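Local coordinates for protein putative peptidase M23 (Pseudomonas aeruginosa PAO1, PDB 2HSI) that is probably a zinc-dependent metalloendopeptidase of the M23 family, carrying a zinc ion in its peptidase domain, at residues 26-31 against 63-68. Residues are numbered along the deposited sequence; the frame is centred on the assembly and turned at random.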
loop_
_atom_site.group_PDB
_atom_site.type_symbol
_atom_site.label_atom_id
_atom_site.label_comp_id
_atom_site.label_asym_id
_atom_site.label_seq_id
_atom_site.Cartn_x
_atom_site.Cartn_y
_atom_site.Cartn_z
ATOM N N PHE A 26 11.337 10.552 13.201
ATOM C CA PHE A 26 9.967 10.970 12.934
ATOM C C PHE A 26 9.196 9.893 12.162
ATOM O O PHE A 26 8.014 9.662 12.416
ATOM C CB PHE A 26 9.953 12.304 12.177
ATOM C CG PHE A 26 8.609 12.678 11.627
ATOM C CD1 PHE A 26 7.588 13.099 12.477
ATOM C CD2 PHE A 26 8.358 12.607 10.258
ATOM C CE1 PHE A 26 6.337 13.444 11.973
ATOM C CE2 PHE A 26 7.110 12.949 9.742
ATOM C CZ PHE A 26 6.096 13.371 10.601
ATOM N N ILE A 27 9.883 9.226 11.239
ATOM C CA ILE A 27 9.270 8.179 10.432
ATOM C C ILE A 27 9.015 6.890 11.230
ATOM O O ILE A 27 8.059 6.172 10.954
ATOM C CB ILE A 27 10.025 7.968 9.064
ATOM C CG1 ILE A 27 9.084 7.399 7.994
ATOM C CG2 ILE A 27 11.309 7.156 9.217
ATOM C CD1 ILE A 27 7.951 8.342 7.600
ATOM N N MET A 28 9.840 6.643 12.249
ATOM C CA MET A 28 9.601 5.572 13.220
ATOM C C MET A 28 8.402 5.917 14.107
ATOM O O MET A 28 7.565 5.067 14.385
ATOM C CB MET A 28 10.868 5.305 14.058
ATOM C CG MET A 28 10.686 4.456 15.336
ATOM S SD MET A 28 10.315 2.697 15.102
ATOM C CE MET A 28 11.941 1.978 15.108
ATOM N N ARG A 29 8.312 7.179 14.523
ATOM C CA ARG A 29 7.197 7.650 15.343
ATOM C C ARG A 29 5.867 7.634 14.581
ATOM O O ARG A 29 4.814 7.358 15.157
ATOM C CB ARG A 29 7.496 9.053 15.892
ATOM C CG ARG A 29 6.632 9.475 17.083
ATOM C CD ARG A 29 6.848 8.582 18.307
ATOM N NE ARG A 29 5.883 8.870 19.367
ATOM C CZ ARG A 29 5.796 8.209 20.519
ATOM N NH1 ARG A 29 6.618 7.199 20.788
ATOM N NH2 ARG A 29 4.880 8.560 21.410
ATOM N N LEU A 30 5.927 7.908 13.281
ATOM C CA LEU A 30 4.735 7.923 12.437
ATOM C C LEU A 30 4.255 6.521 12.035
ATOM O O LEU A 30 3.071 6.204 12.135
ATOM C CB LEU A 30 4.999 8.756 11.179
ATOM C CG LEU A 30 3.815 9.035 10.250
ATOM C CD1 LEU A 30 3.050 10.269 10.697
ATOM C CD2 LEU A 30 4.319 9.205 8.837
ATOM N N LEU A 31 5.181 5.683 11.588
ATOM C CA LEU A 31 4.813 4.433 10.933
ATOM C C LEU A 31 4.769 3.209 11.830
ATOM O O LEU A 31 4.120 2.238 11.477
ATOM C CB LEU A 31 5.715 4.164 9.717
ATOM C CG LEU A 31 5.583 5.178 8.572
ATOM C CD1 LEU A 31 6.391 4.728 7.369
ATOM C CD2 LEU A 31 4.109 5.448 8.185
ATOM N N VAL A 63 14.573 0.291 3.905
ATOM C CA VAL A 63 15.093 1.650 3.706
ATOM C C VAL A 63 16.084 1.982 4.819
ATOM O O VAL A 63 16.039 1.380 5.890
ATOM C CB VAL A 63 13.961 2.737 3.677
ATOM C CG1 VAL A 63 12.972 2.499 2.536
ATOM C CG2 VAL A 63 13.205 2.827 5.009
ATOM N N ARG A 64 16.990 2.921 4.562
ATOM C CA ARG A 64 17.790 3.500 5.639
ATOM C C ARG A 64 16.927 4.483 6.434
ATOM O O ARG A 64 16.187 5.272 5.857
ATOM C CB ARG A 64 19.034 4.200 5.097
ATOM C CG ARG A 64 20.162 3.265 4.682
ATOM C CD ARG A 64 21.440 4.066 4.432
ATOM N NE ARG A 64 22.508 3.272 3.836
ATOM C CZ ARG A 64 23.362 2.513 4.522
ATOM N NH1 ARG A 64 23.276 2.420 5.847
ATOM N NH2 ARG A 64 24.301 1.831 3.881
ATOM N N GLU A 65 17.011 4.417 7.762
ATOM C CA GLU A 65 16.312 5.364 8.619
ATOM C C GLU A 65 17.086 6.677 8.639
ATOM O O GLU A 65 18.135 6.778 9.276
ATOM C CB GLU A 65 16.165 4.823 10.036
ATOM C CG GLU A 65 15.308 5.726 10.910
ATOM C CD GLU A 65 15.123 5.196 12.308
ATOM O OE1 GLU A 65 16.100 4.708 12.902
ATOM O OE2 GLU A 65 13.995 5.284 12.820
ATOM N N GLU A 66 16.564 7.664 7.915
ATOM C CA GLU A 66 17.241 8.958 7.693
ATOM C C GLU A 66 18.717 8.817 7.286
ATOM O O GLU A 66 19.561 9.566 7.769
ATOM C CB GLU A 66 17.109 9.857 8.928
ATOM C CG GLU A 66 15.678 10.208 9.277
ATOM C CD GLU A 66 15.544 10.832 10.656
ATOM O OE1 GLU A 66 16.367 10.520 11.552
ATOM O OE2 GLU A 66 14.596 11.625 10.850
ATOM N N GLY A 67 19.011 7.839 6.427
ATOM C CA GLY A 67 20.369 7.585 5.964
ATOM C C GLY A 67 21.240 6.724 6.860
ATOM O O GLY A 67 22.398 6.457 6.539
ATOM N N ARG A 68 20.678 6.256 7.969
ATOM C CA ARG A 68 21.463 5.514 8.942
ATOM C C ARG A 68 21.188 4.010 8.849
ATOM O O ARG A 68 21.433 3.406 7.805
ATOM C CB ARG A 68 21.270 6.086 10.349
ATOM C CG ARG A 68 21.433 7.610 10.376
ATOM C CD ARG A 68 21.564 8.168 11.773
ATOM N NE ARG A 68 22.036 9.554 11.747
ATOM C CZ ARG A 68 21.255 10.627 11.644
ATOM N NH1 ARG A 68 19.934 10.505 11.559
ATOM N NH2 ARG A 68 21.802 11.836 11.633
HETATM O O HOH W 1 12.303 10.805 9.463
#
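Glu-65 and Met-28 meet where the beta hairpin formed by strands 58-64 and 70-75 turns beside the first turn of helix 26-31. Glu-65 reaches the helix with a fully stretched side chain: CG is anti to the backbone N (chi1 -174°) and the chain stays extended at chi2 (179°), which carries the carboxylate across to the helix. Its OE2 comes to rest 3.4 Å from Met-28 CB, an oxygen against a methylene. That same oxygen is hydrogen-bonded to Ser-25 OG, just ahead of the helix, while OE1 forms a salt bridge with Arg-69. Ser-25 OG is also hydrogen-bonded to Met-28 N, so the hydroxyl joins the buried carboxylate to the first turn of the helix. Met-28 bends at chi2 and chi3, and its side chain packs on Arg-69 and on Val-41 of the neighbouring strand 39-43.

Glu-66, next in the type I' turn from Glu-65 to Arg-68, has CG beside its backbone N and opposite the carbonyl carbon (chi1 -62°), and the chain, extended beyond CG, brings the carboxylate to the helix start. Its OE2 lies 4.2 Å from Phe-26 N, and a water bridges to Ile-27: it donates to Glu-66 OE2 at 2.8 Å and accepts a weak bond from Ile-27 N at 3.4 Å. The other oxygen, OE1, faces Arg-68 at the edge of its guanidinium in a long salt bridge, 3.6 Å to NH1. The turn itself is closed by Arg-68 N bonding to Glu-65 O (2.9 Å).

One carboxylate thus sits beside the first turn and the other near its N-terminal end, where the backbone N-H groups may modestly favour their negative charge, and they join the helix to the hairpin largely through Ser-25 and a water.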